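Long-range contact in leucyl-trna synthetase (PDB 5FOC), which probably attaches leucine to its cognate tRNA and hydrolyses wrongly charged tRNA, the latter in the editing domain that makes up this chain: residues N144-Q156 with I176-L190. The protein carries 2 engineered substitutions. Sequence-based numbering, arbitrary orientation.
Sequences NEYYYLTLGFDKQ and INSCPNIYVCSENSL
Y147 rests CB on CG1 of V184 (3.9 Å) and sets its ring edge against C185 C, with S186 N close by CD2, while its hydroxyl bonds to the carbonyl of G253 and the backbone N of N142; just before it, one water joins Y146 O to E187 N, tying the turn that begins at E187 to the strand. Y148 and E187 run out abreast, with ring CE1 3.6 Å from E187 CB and the ring and carboxylate planes 33° apart. From Y148 to G152 the backbone pairs antiparallel with N181–C185: Y148, T150 and G152 form the hydrogen-bonded pairs with C185, Y183 and N181. In the large mixed sheet of the editing domain, strand 216-219 pairs antiparallel along the other edge of 146-152, and strand 120-127 flanks 181-185 in parallel. L149 shares one face with V184 and I182. T150, on the other face, sends CG2 past L190 CD2. L151, back on the L149 face, also reaches the end of helix 172-178, its CD1 4.1 Å from I176 CG1. The Y183 ring packs against G152 CA through CE2 (3.7 Å), where the lack of a side chain leaves room, and its OH donates to F153 O at 2.6 Å, from above the carbonyl plane. The F153 ring carries C179 SG over one face, 4.0 Å from its centroid. D154 turns CG anti to the backbone N (chi1 -162°), which carries the carboxylate to N181: OD1 takes a nearly straight bond from N181 ND2 (2.9 Å, 171°) on its anti lone pair and a salt bridge from K12. The same N181 amide nitrogen also donates to Y183 OH at 3.0 Å, which fixes the amide's rotation.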
loop_
_atom_site.group_PDB
_atom_site.type_symbol
_atom_site.label_atom_id
_atom_site.label_comp_id
_atom_site.label_asym_id
_atom_site.label_seq_id
_atom_site.Cartn_x
_atom_site.Cartn_y
_atom_site.Cartn_z
ATOM N N ASN A 144 -3.775 -12.199 5.903
ATOM C CA ASN A 144 -4.659 -12.788 6.881
ATOM C C ASN A 144 -5.657 -11.822 7.499
ATOM O O ASN A 144 -6.444 -12.229 8.357
ATOM C CB ASN A 144 -3.773 -13.438 7.968
ATOM C CG ASN A 144 -2.994 -14.626 7.410
ATOM O OD1 ASN A 144 -3.534 -15.386 6.633
ATOM N ND2 ASN A 144 -1.747 -14.774 7.782
ATOM N N GLU A 145 -5.599 -10.549 7.111
ATOM C CA GLU A 145 -6.408 -9.488 7.727
ATOM C C GLU A 145 -7.330 -8.874 6.686
ATOM O O GLU A 145 -7.038 -8.889 5.463
ATOM C CB GLU A 145 -5.498 -8.412 8.319
ATOM C CG GLU A 145 -4.506 -8.954 9.346
ATOM C CD GLU A 145 -5.109 -9.385 10.664
ATOM O OE1 GLU A 145 -6.275 -9.092 10.966
ATOM O OE2 GLU A 145 -4.378 -10.048 11.423
ATOM N N TYR A 146 -8.431 -8.344 7.165
ATOM C CA TYR A 146 -9.380 -7.610 6.370
ATOM C C TYR A 146 -8.934 -6.203 5.985
ATOM O O TYR A 146 -8.375 -5.449 6.768
ATOM C CB TYR A 146 -10.705 -7.513 7.100
ATOM C CG TYR A 146 -11.489 -8.785 7.112
ATOM C CD1 TYR A 146 -12.074 -9.246 5.940
ATOM C CD2 TYR A 146 -11.710 -9.506 8.269
ATOM C CE1 TYR A 146 -12.801 -10.417 5.929
ATOM C CE2 TYR A 146 -12.459 -10.670 8.276
ATOM C CZ TYR A 146 -13.016 -11.106 7.070
ATOM O OH TYR A 146 -13.758 -12.239 7.085
ATOM N N TYR A 147 -9.209 -5.838 4.744
ATOM C CA TYR A 147 -9.025 -4.472 4.289
ATOM C C TYR A 147 -10.358 -3.896 3.877
ATOM O O TYR A 147 -11.227 -4.620 3.364
ATOM C CB TYR A 147 -7.957 -4.374 3.183
ATOM C CG TYR A 147 -6.581 -4.642 3.720
ATOM C CD1 TYR A 147 -6.131 -5.944 3.926
ATOM C CD2 TYR A 147 -5.753 -3.585 4.133
ATOM C CE1 TYR A 147 -4.884 -6.196 4.461
ATOM C CE2 TYR A 147 -4.495 -3.832 4.619
ATOM C CZ TYR A 147 -4.067 -5.123 4.824
ATOM O OH TYR A 147 -2.831 -5.372 5.378
ATOM N N TYR A 148 -10.504 -2.589 4.033
ATOM C CA TYR A 148 -11.730 -1.888 3.762
ATOM C C TYR A 148 -11.609 -1.056 2.490
ATOM O O TYR A 148 -10.583 -0.526 2.180
ATOM C CB TYR A 148 -12.094 -0.970 4.978
ATOM C CG TYR A 148 -12.542 -1.790 6.154
ATOM C CD1 TYR A 148 -11.617 -2.549 6.887
ATOM C CD2 TYR A 148 -13.875 -1.817 6.555
ATOM C CE1 TYR A 148 -12.013 -3.307 7.985
ATOM C CE2 TYR A 148 -14.276 -2.546 7.684
ATOM C CZ TYR A 148 -13.342 -3.296 8.380
ATOM O OH TYR A 148 -13.711 -4.043 9.482
ATOM N N LEU A 149 -12.727 -0.987 1.757
ATOM C CA LEU A 149 -12.823 -0.155 0.556
ATOM C C LEU A 149 -13.784 0.979 0.905
ATOM O O LEU A 149 -14.900 0.714 1.336
ATOM C CB LEU A 149 -13.403 -0.954 -0.665
ATOM C CG LEU A 149 -12.383 -1.873 -1.310
ATOM C CD1 LEU A 149 -11.856 -2.981 -0.438
ATOM C CD2 LEU A 149 -13.099 -2.472 -2.513
ATOM N N THR A 150 -13.339 2.216 0.656
ATOM C CA THR A 150 -14.092 3.425 0.946
ATOM C C THR A 150 -13.705 4.556 -0.030
ATOM O O THR A 150 -12.546 4.632 -0.510
ATOM C CB THR A 150 -13.856 3.895 2.404
ATOM O OG1 THR A 150 -14.897 4.798 2.725
ATOM C CG2 THR A 150 -12.538 4.551 2.549
ATOM N N LEU A 151 -14.669 5.408 -0.333
ATOM C CA LEU A 151 -14.494 6.477 -1.298
ATOM C C LEU A 151 -13.841 7.693 -0.650
ATOM O O LEU A 151 -14.155 7.984 0.530
ATOM C CB LEU A 151 -15.846 6.856 -1.918
ATOM C CG LEU A 151 -16.495 5.894 -2.968
ATOM C CD1 LEU A 151 -17.957 6.219 -3.148
ATOM C CD2 LEU A 151 -15.701 6.073 -4.240
ATOM N N GLY A 152 -12.926 8.356 -1.323
ATOM C CA GLY A 152 -12.282 9.534 -0.738
ATOM C C GLY A 152 -11.826 10.506 -1.783
ATOM O O GLY A 152 -12.009 10.289 -3.020
ATOM N N PHE A 153 -11.189 11.547 -1.294
ATOM C CA PHE A 153 -10.800 12.672 -2.100
ATOM C C PHE A 153 -9.400 12.497 -2.661
ATOM O O PHE A 153 -8.524 11.868 -2.039
ATOM C CB PHE A 153 -10.818 13.940 -1.246
ATOM C CG PHE A 153 -12.153 14.214 -0.574
ATOM C CD1 PHE A 153 -13.220 14.681 -1.331
ATOM C CD2 PHE A 153 -12.342 14.002 0.786
ATOM C CE1 PHE A 153 -14.453 14.918 -0.785
ATOM C CE2 PHE A 153 -13.586 14.276 1.372
ATOM C CZ PHE A 153 -14.645 14.726 0.587
ATOM N N ASP A 154 -9.194 13.110 -3.830
ATOM C CA ASP A 154 -7.903 13.071 -4.504
ATOM C C ASP A 154 -6.916 14.030 -3.884
ATOM O O ASP A 154 -5.711 13.785 -3.946
ATOM C CB ASP A 154 -8.051 13.367 -6.010
ATOM C CG ASP A 154 -6.837 12.915 -6.816
ATOM O OD1 ASP A 154 -6.506 11.698 -6.789
ATOM O OD2 ASP A 154 -6.211 13.786 -7.461
ATOM N N LYS A 155 -7.448 15.116 -3.311
ATOM C CA LYS A 155 -6.693 16.157 -2.619
ATOM C C LYS A 155 -7.333 16.356 -1.249
ATOM O O LYS A 155 -8.549 16.302 -1.140
ATOM C CB LYS A 155 -6.798 17.445 -3.433
ATOM C CG LYS A 155 -5.957 18.584 -2.909
ATOM C CD LYS A 155 -5.725 19.649 -3.972
ATOM C CE LYS A 155 -7.017 20.303 -4.407
ATOM N NZ LYS A 155 -6.716 21.608 -5.037
ATOM N N GLN A 156 -6.529 16.575 -0.209
ATOM C CA GLN A 156 -7.054 16.609 1.160
ATOM C C GLN A 156 -7.416 18.017 1.572
ATOM O O GLN A 156 -8.164 18.671 0.842
ATOM C CB GLN A 156 -6.107 15.932 2.155
ATOM C CG GLN A 156 -4.988 16.761 2.756
ATOM C CD GLN A 156 -4.200 15.952 3.776
ATOM O OE1 GLN A 156 -3.320 15.186 3.418
ATOM N NE2 GLN A 156 -4.509 16.133 5.065
ATOM N N ILE A 176 -20.663 9.670 -3.367
ATOM C CA ILE A 176 -20.546 9.104 -4.701
ATOM C C ILE A 176 -20.276 10.215 -5.719
ATOM O O ILE A 176 -19.495 10.017 -6.680
ATOM C CB ILE A 176 -21.805 8.270 -5.023
ATOM C CG1 ILE A 176 -21.877 7.006 -4.146
ATOM C CG2 ILE A 176 -21.759 7.773 -6.449
ATOM C CD1 ILE A 176 -23.227 6.290 -4.164
ATOM N N ASN A 177 -20.949 11.359 -5.565
ATOM C CA ASN A 177 -20.778 12.486 -6.477
ATOM C C ASN A 177 -19.532 13.340 -6.295
ATOM O O ASN A 177 -19.213 14.176 -7.170
ATOM C CB ASN A 177 -22.018 13.370 -6.428
ATOM C CG ASN A 177 -23.265 12.636 -6.910
ATOM O OD1 ASN A 177 -23.158 11.708 -7.672
ATOM N ND2 ASN A 177 -24.441 13.048 -6.441
ATOM N N SER A 178 -18.833 13.166 -5.163
ATOM C CA SER A 178 -17.743 14.061 -4.850
ATOM C C SER A 178 -16.360 13.418 -4.702
ATOM O O SER A 178 -15.343 14.115 -4.794
ATOM C CB SER A 178 -18.072 14.802 -3.580
ATOM O OG SER A 178 -19.327 15.439 -3.632
ATOM N N CYS A 179 -16.316 12.111 -4.475
ATOM C CA CYS A 179 -15.092 11.403 -4.113
ATOM C C CYS A 179 -14.638 10.525 -5.289
ATOM O O CYS A 179 -15.303 9.500 -5.616
ATOM C CB CYS A 179 -15.354 10.539 -2.894
ATOM S SG CYS A 179 -15.730 11.507 -1.433
ATOM N N PRO A 180 -13.525 10.904 -5.942
ATOM C CA PRO A 180 -13.199 10.174 -7.219
ATOM C C PRO A 180 -12.435 8.887 -7.041
ATOM O O PRO A 180 -12.222 8.164 -8.024
ATOM C CB PRO A 180 -12.306 11.173 -7.946
ATOM C CG PRO A 180 -11.616 11.895 -6.830
ATOM C CD PRO A 180 -12.695 12.117 -5.812
ATOM N N ASN A 181 -11.963 8.577 -5.836
ATOM C CA ASN A 181 -11.066 7.437 -5.604
ATOM C C ASN A 181 -11.682 6.428 -4.671
ATOM O O ASN A 181 -12.304 6.822 -3.645
ATOM C CB ASN A 181 -9.724 7.928 -4.996
ATOM C CG ASN A 181 -9.009 8.912 -5.892
ATOM O OD1 ASN A 181 -9.259 8.937 -7.106
ATOM N ND2 ASN A 181 -8.137 9.734 -5.335
ATOM N N ILE A 182 -11.558 5.145 -5.014
ATOM C CA ILE A 182 -11.835 4.057 -4.122
ATOM C C ILE A 182 -10.528 3.759 -3.429
ATOM O O ILE A 182 -9.621 3.265 -4.033
ATOM C CB ILE A 182 -12.353 2.802 -4.835
ATOM C CG1 ILE A 182 -13.695 3.100 -5.469
ATOM C CG2 ILE A 182 -12.476 1.652 -3.868
ATOM C CD1 ILE A 182 -14.067 2.151 -6.577
ATOM N N TYR A 183 -10.443 4.040 -2.103
ATOM C CA TYR A 183 -9.288 3.650 -1.328
ATOM C C TYR A 183 -9.403 2.326 -0.619
ATOM O O TYR A 183 -10.469 1.973 -0.157
ATOM C CB TYR A 183 -8.987 4.746 -0.290
ATOM C CG TYR A 183 -8.521 6.069 -0.859
ATOM C CD1 TYR A 183 -7.466 6.131 -1.795
ATOM C CD2 TYR A 183 -9.154 7.283 -0.527
ATOM C CE1 TYR A 183 -7.022 7.345 -2.311
ATOM C CE2 TYR A 183 -8.718 8.502 -1.056
ATOM C CZ TYR A 183 -7.646 8.540 -1.942
ATOM O OH TYR A 183 -7.154 9.674 -2.532
ATOM N N VAL A 184 -8.300 1.577 -0.598
ATOM C CA VAL A 184 -8.202 0.343 0.132
ATOM C C VAL A 184 -7.235 0.604 1.307
ATOM O O VAL A 184 -6.094 1.071 1.105
ATOM C CB VAL A 184 -7.617 -0.821 -0.692
ATOM C CG1 VAL A 184 -7.721 -2.110 0.071
ATOM C CG2 VAL A 184 -8.378 -0.957 -2.031
ATOM N N CYS A 185 -7.691 0.242 2.497
ATOM C CA CYS A 185 -6.914 0.563 3.740
ATOM C C CYS A 185 -7.449 -0.241 4.906
ATOM O O CYS A 185 -8.540 -0.779 4.877
ATOM C CB CYS A 185 -7.013 2.042 4.013
ATOM S SG CYS A 185 -8.696 2.661 4.238
ATOM N N SER A 186 -6.658 -0.247 5.986
ATOM C CA SER A 186 -7.043 -0.935 7.190
ATOM C C SER A 186 -8.173 -0.173 7.958
ATOM O O SER A 186 -8.384 1.033 7.804
ATOM C CB SER A 186 -5.817 -1.052 8.120
ATOM O OG SER A 186 -5.340 0.240 8.478
ATOM N N GLU A 187 -8.880 -0.942 8.781
ATOM C CA GLU A 187 -9.837 -0.382 9.726
ATOM C C GLU A 187 -9.176 0.686 10.588
ATOM O O GLU A 187 -9.713 1.795 10.729
ATOM C CB GLU A 187 -10.391 -1.469 10.643
ATOM C CG GLU A 187 -11.546 -0.991 11.502
ATOM C CD GLU A 187 -12.044 -2.047 12.445
ATOM O OE1 GLU A 187 -11.424 -3.118 12.555
ATOM O OE2 GLU A 187 -13.058 -1.785 13.097
ATOM N N ASN A 188 -8.008 0.339 11.103
ATOM C CA ASN A 188 -7.187 1.268 11.920
ATOM C C ASN A 188 -7.076 2.662 11.334
ATOM O O ASN A 188 -7.124 3.648 12.041
ATOM C CB ASN A 188 -5.773 0.715 12.104
ATOM C CG ASN A 188 -4.860 1.673 12.827
ATOM O OD1 ASN A 188 -5.011 1.837 14.080
ATOM N ND2 ASN A 188 -3.950 2.327 12.138
ATOM N N SER A 189 -6.868 2.759 10.025
ATOM C CA SER A 189 -6.644 4.065 9.413
ATOM C C SER A 189 -7.892 4.922 9.230
ATOM O O SER A 189 -7.778 6.097 8.988
ATOM C CB SER A 189 -5.914 3.910 8.076
ATOM O OG SER A 189 -6.727 3.252 7.131
ATOM N N LEU A 190 -9.082 4.352 9.321
ATOM C CA LEU A 190 -10.269 5.013 8.765
ATOM C C LEU A 190 -10.591 6.365 9.371
ATOM O O LEU A 190 -10.655 7.376 8.686
ATOM C CB LEU A 190 -11.477 4.090 8.817
ATOM C CG LEU A 190 -11.476 2.890 7.832
ATOM C CD1 LEU A 190 -12.632 1.974 8.169
ATOM C CD2 LEU A 190 -11.532 3.296 6.346
HETATM O O HOH W 1 -8.427 -3.765 8.930
HETATM O O HOH W 2 -10.765 -5.347 10.708
HETATM O O HOH W 3 -8.553 11.012 -8.728
#